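Local coordinates for protein replicative DNA helicase (Mycobacterium smegmatis, PDB 6OWN) that is represented by its intein splicing domain, which probably excises itself from the helicase precursor, a reaction that zinc reversibly inhibits, at residues M83-S88 / M134-N139. Numbering follows the deposited sequence.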
loop_
_atom_site.group_PDB
_atom_site.type_symbol
_atom_site.label_atom_id
_atom_site.label_comp_id
_atom_site.label_asym_id
_atom_site.label_seq_id
_atom_site.Cartn_x
_atom_site.Cartn_y
_atom_site.Cartn_z
ATOM N N MET A 83 13.948 -6.847 -3.633
ATOM C CA MET A 83 12.974 -6.388 -4.612
ATOM C C MET A 83 12.736 -4.885 -4.470
ATOM O O MET A 83 13.058 -4.270 -3.453
ATOM C CB MET A 83 11.650 -7.132 -4.446
ATOM C CG MET A 83 11.722 -8.629 -4.665
ATOM S SD MET A 83 10.107 -9.392 -4.420
ATOM C CE MET A 83 10.395 -11.029 -5.098
ATOM N N HIS A 84 12.160 -4.297 -5.516
ATOM C CA HIS A 84 11.766 -2.897 -5.531
ATOM C C HIS A 84 10.274 -2.803 -5.827
ATOM O O HIS A 84 9.683 -3.710 -6.420
ATOM C CB HIS A 84 12.550 -2.097 -6.590
ATOM C CG HIS A 84 14.039 -2.216 -6.470
ATOM N ND1 HIS A 84 14.707 -3.413 -6.624
ATOM C CD2 HIS A 84 14.990 -1.285 -6.223
ATOM C CE1 HIS A 84 16.002 -3.216 -6.461
ATOM N NE2 HIS A 84 16.200 -1.931 -6.220
ATOM N N THR A 85 9.664 -1.693 -5.414
ATOM C CA THR A 85 8.291 -1.372 -5.782
ATOM C C THR A 85 8.328 -0.266 -6.831
ATOM O O THR A 85 8.789 0.845 -6.548
ATOM C CB THR A 85 7.462 -0.946 -4.567
ATOM O OG1 THR A 85 8.113 0.145 -3.910
ATOM C CG2 THR A 85 7.318 -2.101 -3.587
ATOM N N VAL A 86 7.848 -0.571 -8.035
ATOM C CA VAL A 86 8.033 0.283 -9.199
ATOM C C VAL A 86 6.676 0.640 -9.791
ATOM O O VAL A 86 5.657 0.022 -9.488
ATOM C CB VAL A 86 8.921 -0.382 -10.263
ATOM C CG1 VAL A 86 10.286 -0.699 -9.690
ATOM C CG2 VAL A 86 8.248 -1.637 -10.773
ATOM N N VAL A 87 6.681 1.647 -10.664
ATOM C CA VAL A 87 5.472 2.086 -11.354
ATOM C C VAL A 87 5.466 1.722 -12.832
ATOM O O VAL A 87 4.423 1.887 -13.488
ATOM C CB VAL A 87 5.246 3.604 -11.190
ATOM C CG1 VAL A 87 5.262 3.991 -9.724
ATOM C CG2 VAL A 87 6.299 4.392 -11.964
ATOM N N SER A 88 6.580 1.243 -13.378
ATOM C CA SER A 88 6.642 0.846 -14.784
ATOM C C SER A 88 7.802 -0.114 -15.028
ATOM O O SER A 88 8.586 0.067 -15.962
ATOM C CB SER A 88 6.774 2.075 -15.692
ATOM N N MET A 134 5.464 7.561 0.386
ATOM C CA MET A 134 4.679 7.603 -0.850
ATOM C C MET A 134 5.109 6.502 -1.823
ATOM O O MET A 134 5.322 6.730 -3.014
ATOM C CB MET A 134 4.765 8.985 -1.504
ATOM C CG MET A 134 4.453 10.129 -0.545
ATOM S SD MET A 134 3.987 11.601 -1.468
ATOM C CE MET A 134 3.843 12.800 -0.144
ATOM N N VAL A 135 5.204 5.288 -1.298
ATOM C CA VAL A 135 5.623 4.105 -2.043
ATOM C C VAL A 135 4.465 3.608 -2.905
ATOM O O VAL A 135 3.310 3.618 -2.459
ATOM C CB VAL A 135 6.111 3.023 -1.063
ATOM C CG1 VAL A 135 6.165 1.663 -1.725
ATOM C CG2 VAL A 135 7.472 3.415 -0.501
ATOM N N PRO A 136 4.716 3.171 -4.138
ATOM C CA PRO A 136 3.620 2.651 -4.966
ATOM C C PRO A 136 3.134 1.310 -4.452
ATOM O O PRO A 136 3.928 0.440 -4.095
ATOM C CB PRO A 136 4.256 2.498 -6.354
ATOM C CG PRO A 136 5.575 3.190 -6.276
ATOM C CD PRO A 136 5.998 3.186 -4.856
ATOM N N THR A 137 1.817 1.134 -4.442
ATOM C CA THR A 137 1.261 -0.157 -4.061
ATOM C C THR A 137 -0.002 -0.398 -4.879
ATOM O O THR A 137 -0.587 0.526 -5.455
ATOM C CB THR A 137 1.013 -0.223 -2.541
ATOM O OG1 THR A 137 0.814 -1.584 -2.125
ATOM C CG2 THR A 137 -0.182 0.631 -2.127
ATOM N N HIS A 138 -0.404 -1.659 -4.947
ATOM C CA HIS A 138 -1.445 -2.100 -5.867
ATOM C C HIS A 138 -2.754 -2.294 -5.110
ATOM O O HIS A 138 -2.752 -2.734 -3.960
ATOM C CB HIS A 138 -1.003 -3.400 -6.545
ATOM C CG HIS A 138 -1.866 -3.833 -7.686
ATOM N ND1 HIS A 138 -3.109 -4.403 -7.501
ATOM C CD2 HIS A 138 -1.642 -3.842 -9.021
ATOM C CE1 HIS A 138 -3.626 -4.715 -8.678
ATOM N NE2 HIS A 138 -2.754 -4.389 -9.614
ATOM N N ASN A 139 -3.873 -1.950 -5.743
ATOM C CA ASN A 139 -5.149 -2.018 -5.032
ATOM C C ASN A 139 -5.683 -3.457 -4.934
ATOM O O ASN A 139 -5.215 -4.355 -5.643
ATOM C CB ASN A 139 -6.192 -1.092 -5.681
ATOM C CG ASN A 139 -6.510 -1.444 -7.126
ATOM O OD1 ASN A 139 -7.036 -0.611 -7.859
ATOM N ND2 ASN A 139 -6.219 -2.671 -7.536
ATOM O OXT ASN A 139 -6.591 -3.760 -4.144
#
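T85 turns its hydroxyl onto carbon: OG1 lies 3.3 Å from CG1 of V135 and 3.8 Å from CD of P136, buried with no hydrogen-bond partner in the model. The two strands lie in different sheets of the Hint (Hedgehog/intein) fold, and no hydrogen bond joins them. Strand 84-85 edges an antiparallel sheet beside strand 103-111; strand 135-138, the C-terminal strand of the intein, pairs with 127-130 and begins at a G1 beta bulge, where M134 and V135 both face A130. P136 is the central piece on this strand, its ring touching T85 through CD and V87 through CG and CB. T85 has OG1 between its backbone N and carbonyl carbon (chi1 55°), and its side chain crosses that of V135 at about a right angle. CG1 of V135 is placed anti to the backbone N (chi1 163°), within reach of this hydroxyl. P136 O, 3.8 Å from CB of T85, likewise has no polar partner in the model. W67 also touches T85, and V103 touches V135. Farther along the strand, H138 ND1 donates to N139 O at 2.8 Å, on an in-plane lone pair; these are the C-terminal His-Asn of inteins, whose Asn, probably here too, cyclises to release the intein. At the exposed end of the contact, V87 crosses the proline ring at about a right angle, its CG1 3.6 Å from CG and 3.8 Å from CB of P136.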